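PDB 5H5M: alpha-catenin-like protein hmp-1 from Caenorhabditis elegans, which links the cadherin-catenin complex of adherens junctions to actin filaments and is required for cell migration and cell shape changes during body enclosure and elongation of the embryo. Local coordinates for residues 35-41 and 69-74; 247-252 and 282-286; 324-328 and 357-362. One frame throughout, in Å; residues are numbered along the deposited sequence.

Contact 1 of 3, residues 35-41 and 69-74; sequences EGHCERI and LRQALQ
Glu39 and Arg70 form a salt bridge across two antiparallel helices whose local axes run 10.6 Å apart at 169°. The short bond is Arg70 NH2 to Glu39 OE1, 2.8 Å; it enters on the syn lone pair of that oxygen, from 22° outside the guanidinium plane. Arg70 NE adds a weak bond to Glu39 OE2 at 3.1 Å. The two chains cross at about a right angle: Arg70 is extended from CG to NE, whereas Glu39 bends at chi2, bringing its carboxylate against the guanidinium edge. One turn away, Gln74 NE2 donates to Glu35 OE2 over 3.1 Å in a nearly straight bond (173°), reaching that oxygen on its anti side, tilted out of the carboxylate plane. Arg31 makes a salt bridge to the same OE2, so this carboxylate is tied to its own helix as well. Beneath the polar groups, Cys38 CB packs on Leu73 CD2 at 3.6 Å, and Cys38 SG touches both Leu69 CG and Arg70 CG. Ile41 CG2 meets Leu69 CD2 at 4.2 Å. The pairing joins helices 27-49 and 56-80 of the M domain; on its apolar side, Ile41 packs against helix 6-17, and both Ile41 and Leu69 touch helix 92-122.

Contact 2 of 3, residues 247-252 and 282-286; sequences HIVEDC and SIRGR
The guanidinium of Arg286 has His247 CB over one face, 3.6 Å off the plane and nearer its border than its middle, while the carboxylate of Asp251 lies at its edge. This is a side-on, two-nitrogen salt bridge between antiparallel helices 237-260 and 276-300, which belong to a four-helix bundle of the vinculin/alpha-catenin family; the local axes are 9.6 Å apart at 165°. Arg286 NE donates to Asp251 OD2 at 2.7 Å, almost straight (173°) and in the guanidinium plane. The second bond, Arg286 NH2 to Asp251 OD1, is longer at 3.2 Å and tilted from that plane. Both oxygens use syn lone pairs, and the two flat groups are nearly coplanar, which is the geometry expected when both bonds form together and restrict rotation of either group.

Each partner is also held from outside the pair. Asp251 OD1 forms a salt bridge with Arg254 and Arg286 NH1 one with Asp121, so the buried charges are shared over a small network, which would probably favour the ionised forms. The His247 ring is turned steeply against the guanidinium plane; its ND1 and Arg286 NH1 are close without bonding, the histidine nitrogens being engaged instead by Ser120 at ND1 and Asp117 at NE2.

An apolar layer adjoins the ion pair. Ile248 and Ile283, whose CA atoms are the nearest pair across the helices, meet through their CG2 methyls at 4.4 Å. With CG1 beside its backbone N (chi1 -67°) and chi2 extended, Ile283 sends CD1 across to Ile248 O, 4.1 Å away. On the way, Ile283 CG1 packs against Asp251 CB at 3.5 Å.

Contact 3 of 3, residues 324-328 and 357-362; sequences QFAER and NACTLV
Antiparallel packing between helices 305-339 and 345-374, the last two helices of the C-terminal four-helix bundle, centres on Phe325. The local axes approach to 8.9 Å at 160°, and no hydrogen bond crosses between the segments, so side-chain packing carries the contact. Phe325 has CG anti to its backbone N (chi1 165°), which directs the ring against the opposing helix. Its closest approach there is CD1 to Ala358 O, 3.3 Å. Phe325 CG meets Val362 CG2 at 3.7 Å, and CE1 approaches Cys359 SG at 3.9 Å. The sulfur-aromatic contact is oblique: SG stands 69° off the ring normal, 5.1 Å from the ring centroid. Towards the surface, the guanidinium of Arg328 spreads one face over Ala358 CA, 4.2 Å above its plane, a placement reached through the bend at chi3. Its NH1 touches the methyls of Leu361, with CD2 at 3.8 Å, and the polar end is held by a salt bridge from NE to Glu354. The same Leu361 CD2 also packs against Gln324 CB, joining both ends of segment 324-328 to one methyl. Inward, Phe325, Cys359 and Val362 pack against helix 276-300, and Cys359 and Val362 also touch helix 237-260.

Overall arrangement
From the N terminus, contact 1 comes first, closing the helical hairpin of helices 27-49 and 56-80. Contact 2 follows much later, bringing together helices 237-260 and 276-300 across a connection of which residues 262-272 are not modelled. Contact 3 then pairs helices 305-339 and 345-374. Each joins consecutive antiparallel helices, and the three run in series, with none nested or crossed. Contact 1 stands apart, its centre 37 Å from that of contact 2 and 47 Å from that of contact 3. Contacts 2 and 3 share a core: Ile283 CD1 and Cys252 SG each lie 3.6 Å from Cys359 SG, and Ile283 CG2 lies 3.7 Å from Phe325 CE2, uniting the four helices from 237-260 to 345-374.

Contact 1 of 3, residues 35-41 and 69-74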
loop_
_atom_site.group_PDB
_atom_site.type_symbol
_atom_site.label_atom_id
_atom_site.label_comp_id
_atom_site.label_asym_id
_atom_site.label_seq_id
_atom_site.Cartn_x
_atom_site.Cartn_y
_atom_site.Cartn_z
ATOM N N GLU A 35 29.947 10.422 0.848
ATOM C CA GLU A 35 29.133 11.208 1.769
ATOM C C GLU A 35 27.992 11.900 1.025
ATOM O O GLU A 35 26.885 12.009 1.541
ATOM C CB GLU A 35 29.990 12.240 2.506
ATOM C CG GLU A 35 30.812 11.662 3.649
ATOM C CD GLU A 35 31.705 12.694 4.308
ATOM O OE1 GLU A 35 31.899 13.780 3.722
ATOM O OE2 GLU A 35 32.213 12.420 5.417
ATOM N N GLY A 36 28.269 12.363 -0.191
ATOM C CA GLY A 36 27.247 12.969 -1.026
ATOM C C GLY A 36 26.229 11.936 -1.469
ATOM O O GLY A 36 25.029 12.207 -1.519
ATOM N N HIS A 37 26.721 10.743 -1.787
ATOM C CA HIS A 37 25.872 9.621 -2.174
ATOM C C HIS A 37 24.910 9.255 -1.044
ATOM O O HIS A 37 23.712 9.069 -1.266
ATOM C CB HIS A 37 26.741 8.417 -2.553
ATOM C CG HIS A 37 26.048 7.412 -3.417
ATOM N ND1 HIS A 37 26.737 6.542 -4.239
ATOM C CD2 HIS A 37 24.737 7.126 -3.585
ATOM C CE1 HIS A 37 25.877 5.770 -4.877
ATOM N NE2 HIS A 37 24.656 6.103 -4.499
ATOM N N CYS A 38 25.444 9.166 0.170
ATOM C CA CYS A 38 24.644 8.853 1.349
ATOM C C CYS A 38 23.572 9.904 1.625
ATOM O O CYS A 38 22.441 9.569 1.983
ATOM C CB CYS A 38 25.543 8.712 2.576
ATOM S SG CYS A 38 24.654 8.425 4.119
ATOM N N GLU A 39 23.931 11.175 1.469
ATOM C CA GLU A 39 23.001 12.263 1.746
ATOM C C GLU A 39 21.852 12.310 0.741
ATOM O O GLU A 39 20.755 12.758 1.072
ATOM C CB GLU A 39 23.734 13.606 1.770
ATOM C CG GLU A 39 24.726 13.747 2.917
ATOM C CD GLU A 39 24.084 13.545 4.279
ATOM O OE1 GLU A 39 22.954 14.035 4.489
ATOM O OE2 GLU A 39 24.708 12.886 5.138
ATOM N N ARG A 40 22.099 11.846 -0.482
ATOM C CA ARG A 40 21.046 11.785 -1.492
ATOM C C ARG A 40 20.040 10.696 -1.143
ATOM O O ARG A 40 18.842 10.839 -1.395
ATOM C CB ARG A 40 21.631 11.545 -2.887
ATOM C CG ARG A 40 22.344 12.757 -3.468
ATOM C CD ARG A 40 22.610 12.599 -4.959
ATOM N NE ARG A 40 23.621 11.583 -5.242
ATOM C CZ ARG A 40 24.932 11.805 -5.220
ATOM N NH1 ARG A 40 25.400 13.010 -4.920
ATOM N NH2 ARG A 40 25.777 10.821 -5.493
ATOM N N ILE A 41 20.538 9.608 -0.564
ATOM C CA ILE A 41 19.684 8.542 -0.056
ATOM C C ILE A 41 18.829 9.060 1.099
ATOM O O ILE A 41 17.617 8.841 1.139
ATOM C CB ILE A 41 20.517 7.329 0.417
ATOM C CG1 ILE A 41 21.269 6.709 -0.763
ATOM C CG2 ILE A 41 19.637 6.294 1.087
ATOM C CD1 ILE A 41 22.123 5.522 -0.386
ATOM N N LEU A 69 22.583 4.855 9.146
ATOM C CA LEU A 69 23.330 4.740 7.900
ATOM C C LEU A 69 24.457 5.773 7.827
ATOM O O LEU A 69 25.566 5.457 7.394
ATOM C CB LEU A 69 22.394 4.894 6.701
ATOM C CG LEU A 69 23.032 4.784 5.315
ATOM C CD1 LEU A 69 23.869 3.517 5.198
ATOM C CD2 LEU A 69 21.956 4.820 4.239
ATOM N N ARG A 70 24.171 7.002 8.251
ATOM C CA ARG A 70 25.192 8.047 8.306
ATOM C C ARG A 70 26.342 7.637 9.214
ATOM O O ARG A 70 27.511 7.730 8.836
ATOM C CB ARG A 70 24.603 9.371 8.798
ATOM C CG ARG A 70 23.859 10.163 7.742
ATOM C CD ARG A 70 23.226 11.408 8.344
ATOM N NE ARG A 70 22.614 12.256 7.325
ATOM C CZ ARG A 70 21.685 13.171 7.580
ATOM N NH1 ARG A 70 21.253 13.350 8.821
ATOM N NH2 ARG A 70 21.180 13.899 6.593
ATOM N N GLN A 71 25.991 7.187 10.415
ATOM C CA GLN A 71 26.971 6.768 11.408
ATOM C C GLN A 71 27.806 5.596 10.907
ATOM O O GLN A 71 29.032 5.595 11.038
ATOM C CB GLN A 71 26.269 6.394 12.715
ATOM C CG GLN A 71 27.200 5.917 13.815
ATOM C CD GLN A 71 26.445 5.333 14.994
ATOM O OE1 GLN A 71 25.216 5.401 15.055
ATOM N NE2 GLN A 71 27.177 4.752 15.937
ATOM N N ALA A 72 27.136 4.604 10.330
ATOM C CA ALA A 72 27.813 3.426 9.802
ATOM C C ALA A 72 28.785 3.796 8.688
ATOM O O ALA A 72 29.843 3.185 8.558
ATOM C CB ALA A 72 26.797 2.403 9.300
ATOM N N LEU A 73 28.429 4.796 7.888
ATOM C CA LEU A 73 29.298 5.224 6.798
ATOM C C LEU A 73 30.539 5.921 7.341
ATOM O O LEU A 73 31.644 5.706 6.846
ATOM C CB LEU A 73 28.562 6.151 5.828
ATOM C CG LEU A 73 29.464 6.682 4.706
ATOM C CD1 LEU A 73 30.009 5.534 3.858
ATOM C CD2 LEU A 73 28.747 7.702 3.834
ATOM N N GLN A 74 30.349 6.755 8.359
ATOM C CA GLN A 74 31.459 7.473 8.974
ATOM C C GLN A 74 32.490 6.518 9.569
ATOM O O GLN A 74 33.693 6.735 9.430
ATOM C CB GLN A 74 30.951 8.434 10.054
ATOM C CG GLN A 74 30.227 9.654 9.500
ATOM C CD GLN A 74 31.087 10.447 8.531
ATOM O OE1 GLN A 74 32.218 10.823 8.847
ATOM N NE2 GLN A 74 30.558 10.694 7.336
#

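Contact 2 of 3, residues 247-252 and 282-286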
loop_
_atom_site.group_PDB
_atom_site.type_symbol
_atom_site.label_atom_id
_atom_site.label_comp_id
_atom_site.label_asym_id
_atom_site.label_seq_id
_atom_site.Cartn_x
_atom_site.Cartn_y
_atom_site.Cartn_z
ATOM N N HIS A 247 -2.345 -3.740 8.611
ATOM C CA HIS A 247 -3.388 -2.748 8.382
ATOM C C HIS A 247 -4.759 -3.264 8.820
ATOM O O HIS A 247 -5.593 -2.494 9.295
ATOM C CB HIS A 247 -3.415 -2.335 6.909
ATOM C CG HIS A 247 -2.342 -1.357 6.536
ATOM N ND1 HIS A 247 -2.301 -0.725 5.315
ATOM C CD2 HIS A 247 -1.274 -0.900 7.237
ATOM C CE1 HIS A 247 -1.253 0.084 5.275
ATOM N NE2 HIS A 247 -0.615 -0.008 6.426
ATOM N N ILE A 248 -4.987 -4.564 8.659
ATOM C CA ILE A 248 -6.218 -5.196 9.127
ATOM C C ILE A 248 -6.340 -5.057 10.646
ATOM O O ILE A 248 -7.432 -4.838 11.176
ATOM C CB ILE A 248 -6.274 -6.687 8.718
ATOM C CG1 ILE A 248 -6.530 -6.814 7.215
ATOM C CG2 ILE A 248 -7.362 -7.420 9.477
ATOM C CD1 ILE A 248 -6.437 -8.229 6.695
ATOM N N VAL A 249 -5.210 -5.163 11.339
ATOM C CA VAL A 249 -5.165 -4.943 12.781
ATOM C C VAL A 249 -5.503 -3.490 13.122
ATOM O O VAL A 249 -6.301 -3.230 14.025
ATOM C CB VAL A 249 -3.782 -5.304 13.362
ATOM C CG1 VAL A 249 -3.648 -4.812 14.804
ATOM C CG2 VAL A 249 -3.546 -6.805 13.271
ATOM N N GLU A 250 -4.899 -2.553 12.394
ATOM C CA GLU A 250 -5.200 -1.127 12.551
ATOM C C GLU A 250 -6.685 -0.830 12.361
ATOM O O GLU A 250 -7.284 -0.089 13.145
ATOM C CB GLU A 250 -4.401 -0.286 11.555
ATOM C CG GLU A 250 -2.914 -0.199 11.815
ATOM C CD GLU A 250 -2.223 0.737 10.837
ATOM O OE1 GLU A 250 -0.973 0.762 10.808
ATOM O OE2 GLU A 250 -2.934 1.450 10.096
ATOM N N ASP A 251 -7.268 -1.401 11.310
ATOM C CA ASP A 251 -8.688 -1.213 11.022
ATOM C C ASP A 251 -9.560 -1.692 12.176
ATOM O O ASP A 251 -10.527 -1.028 12.548
ATOM C CB ASP A 251 -9.086 -1.948 9.743
ATOM C CG ASP A 251 -8.414 -1.387 8.511
ATOM O OD1 ASP A 251 -7.984 -0.212 8.543
ATOM O OD2 ASP A 251 -8.326 -2.126 7.506
ATOM N N CYS A 252 -9.212 -2.848 12.731
ATOM C CA CYS A 252 -9.922 -3.398 13.881
ATOM C C CYS A 252 -9.839 -2.454 15.074
ATOM O O CYS A 252 -10.829 -2.234 15.775
ATOM C CB CYS A 252 -9.357 -4.770 14.256
ATOM S SG CYS A 252 -10.150 -5.536 15.692
ATOM N N SER A 282 -12.964 -1.420 5.086
ATOM C CA SER A 282 -11.531 -1.457 4.791
ATOM C C SER A 282 -10.994 -2.878 4.884
ATOM O O SER A 282 -10.243 -3.328 4.018
ATOM C CB SER A 282 -10.750 -0.544 5.742
ATOM O OG SER A 282 -11.091 0.819 5.554
ATOM N N ILE A 283 -11.376 -3.576 5.947
ATOM C CA ILE A 283 -10.950 -4.952 6.162
ATOM C C ILE A 283 -11.381 -5.848 5.004
ATOM O O ILE A 283 -10.592 -6.642 4.496
ATOM C CB ILE A 283 -11.507 -5.498 7.484
ATOM C CG1 ILE A 283 -10.860 -4.762 8.657
ATOM C CG2 ILE A 283 -11.266 -6.996 7.596
ATOM C CD1 ILE A 283 -11.311 -5.234 10.015
ATOM N N ARG A 284 -12.630 -5.700 4.575
ATOM C CA ARG A 284 -13.142 -6.487 3.459
ATOM C C ARG A 284 -12.335 -6.223 2.187
ATOM O O ARG A 284 -11.907 -7.159 1.507
ATOM C CB ARG A 284 -14.622 -6.182 3.216
ATOM C CG ARG A 284 -15.204 -6.933 2.031
ATOM C CD ARG A 284 -16.676 -6.612 1.808
ATOM N NE ARG A 284 -17.196 -7.319 0.639
ATOM C CZ ARG A 284 -17.804 -8.501 0.687
ATOM N NH1 ARG A 284 -17.988 -9.112 1.850
ATOM N NH2 ARG A 284 -18.238 -9.069 -0.431
ATOM N N GLY A 285 -12.126 -4.945 1.881
ATOM C CA GLY A 285 -11.387 -4.546 0.700
ATOM C C GLY A 285 -9.961 -5.067 0.685
ATOM O O GLY A 285 -9.501 -5.601 -0.324
ATOM N N ARG A 286 -9.265 -4.914 1.806
ATOM C CA ARG A 286 -7.887 -5.378 1.925
ATOM C C ARG A 286 -7.799 -6.898 1.811
ATOM O O ARG A 286 -6.900 -7.431 1.157
ATOM C CB ARG A 286 -7.277 -4.927 3.253
ATOM C CG ARG A 286 -7.148 -3.419 3.427
ATOM C CD ARG A 286 -6.286 -3.101 4.642
ATOM N NE ARG A 286 -6.698 -1.879 5.327
ATOM C CZ ARG A 286 -6.262 -0.660 5.019
ATOM N NH1 ARG A 286 -5.401 -0.487 4.024
ATOM N NH2 ARG A 286 -6.694 0.388 5.706
#

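Contact 3 of 3, residues 324-328 and 357-362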
loop_
_atom_site.group_PDB
_atom_site.type_symbol
_atom_site.label_atom_id
_atom_site.label_comp_id
_atom_site.label_asym_id
_atom_site.label_seq_id
_atom_site.Cartn_x
_atom_site.Cartn_y
_atom_site.Cartn_z
ATOM N N GLN A 324 -18.745 -14.246 6.211
ATOM C CA GLN A 324 -19.073 -14.424 7.622
ATOM C C GLN A 324 -18.725 -13.179 8.433
ATOM O O GLN A 324 -19.449 -12.807 9.355
ATOM C CB GLN A 324 -18.342 -15.641 8.197
ATOM C CG GLN A 324 -18.748 -16.967 7.577
ATOM C CD GLN A 324 -17.842 -18.111 7.998
ATOM O OE1 GLN A 324 -16.930 -17.932 8.808
ATOM N NE2 GLN A 324 -18.090 -19.295 7.449
ATOM N N PHE A 325 -17.611 -12.542 8.086
ATOM C CA PHE A 325 -17.194 -11.312 8.749
ATOM C C PHE A 325 -18.147 -10.161 8.437
ATOM O O PHE A 325 -18.596 -9.455 9.339
ATOM C CB PHE A 325 -15.772 -10.933 8.337
ATOM C CG PHE A 325 -15.403 -9.518 8.676
ATOM C CD1 PHE A 325 -15.152 -9.149 9.989
ATOM C CD2 PHE A 325 -15.316 -8.554 7.685
ATOM C CE1 PHE A 325 -14.819 -7.842 10.307
ATOM C CE2 PHE A 325 -14.983 -7.244 7.997
ATOM C CZ PHE A 325 -14.732 -6.889 9.307
ATOM N N ALA A 326 -18.449 -9.981 7.153
ATOM C CA ALA A 326 -19.319 -8.901 6.705
ATOM C C ALA A 326 -20.704 -9.013 7.328
ATOM O O ALA A 326 -21.335 -8.009 7.650
ATOM C CB ALA A 326 -19.422 -8.898 5.188
ATOM N N GLU A 327 -21.171 -10.245 7.497
ATOM C CA GLU A 327 -22.491 -10.495 8.054
ATOM C C GLU A 327 -22.562 -10.071 9.519
ATOM O O GLU A 327 -23.482 -9.360 9.925
ATOM C CB GLU A 327 -22.851 -11.974 7.907
ATOM C CG GLU A 327 -24.256 -12.321 8.365
ATOM C CD GLU A 327 -24.599 -13.786 8.140
ATOM O OE1 GLU A 327 -24.750 -14.525 9.137
ATOM O OE2 GLU A 327 -24.718 -14.193 6.963
ATOM N N ARG A 328 -21.577 -10.497 10.303
ATOM C CA ARG A 328 -21.535 -10.179 11.727
ATOM C C ARG A 328 -21.247 -8.701 11.973
ATOM O O ARG A 328 -21.820 -8.093 12.878
ATOM C CB ARG A 328 -20.489 -11.042 12.430
ATOM C CG ARG A 328 -20.802 -12.529 12.405
ATOM C CD ARG A 328 -19.623 -13.352 12.890
ATOM N NE ARG A 328 -19.360 -13.168 14.314
ATOM C CZ ARG A 328 -18.390 -13.789 14.977
ATOM N NH1 ARG A 328 -17.587 -14.634 14.344
ATOM N NH2 ARG A 328 -18.222 -13.567 16.274
ATOM N N ASN A 357 -13.539 -10.765 17.618
ATOM C CA ASN A 357 -13.695 -12.149 17.182
ATOM C C ASN A 357 -14.058 -12.239 15.705
ATOM O O ASN A 357 -13.645 -13.169 15.017
ATOM C CB ASN A 357 -14.753 -12.869 18.022
ATOM C CG ASN A 357 -14.324 -13.052 19.464
ATOM O OD1 ASN A 357 -13.132 -13.098 19.767
ATOM N ND2 ASN A 357 -15.297 -13.158 20.361
ATOM N N ALA A 358 -14.828 -11.269 15.221
ATOM C CA ALA A 358 -15.196 -11.228 13.810
ATOM C C ALA A 358 -13.988 -10.886 12.940
ATOM O O ALA A 358 -13.770 -11.508 11.904
ATOM C CB ALA A 358 -16.315 -10.230 13.580
ATOM N N CYS A 359 -13.209 -9.894 13.365
ATOM C CA CYS A 359 -12.004 -9.500 12.641
ATOM C C CYS A 359 -10.991 -10.638 12.610
ATOM O O CYS A 359 -10.232 -10.782 11.651
ATOM C CB CYS A 359 -11.370 -8.259 13.275
ATOM S SG CYS A 359 -12.308 -6.740 13.080
ATOM N N THR A 360 -10.990 -11.442 13.667
ATOM C CA THR A 360 -10.067 -12.566 13.793
ATOM C C THR A 360 -10.338 -13.625 12.717
ATOM O O THR A 360 -9.424 -14.326 12.284
ATOM C CB THR A 360 -10.156 -13.175 15.209
ATOM O OG1 THR A 360 -9.809 -12.170 16.168
ATOM C CG2 THR A 360 -9.200 -14.336 15.374
ATOM N N LEU A 361 -11.592 -13.719 12.279
ATOM C CA LEU A 361 -11.952 -14.526 11.113
ATOM C C LEU A 361 -11.070 -14.188 9.913
ATOM O O LEU A 361 -10.422 -15.059 9.333
ATOM C CB LEU A 361 -13.420 -14.306 10.737
ATOM C CG LEU A 361 -14.523 -15.284 11.146
ATOM C CD1 LEU A 361 -14.330 -15.793 12.558
ATOM C CD2 LEU A 361 -15.876 -14.600 11.000
ATOM N N VAL A 362 -11.062 -12.911 9.548
ATOM C CA VAL A 362 -10.283 -12.432 8.414
ATOM C C VAL A 362 -8.782 -12.519 8.684
ATOM O O VAL A 362 -8.015 -12.991 7.844
ATOM C CB VAL A 362 -10.654 -10.973 8.067
ATOM C CG1 VAL A 362 -9.742 -10.428 6.979
ATOM C CG2 VAL A 362 -12.115 -10.878 7.644
#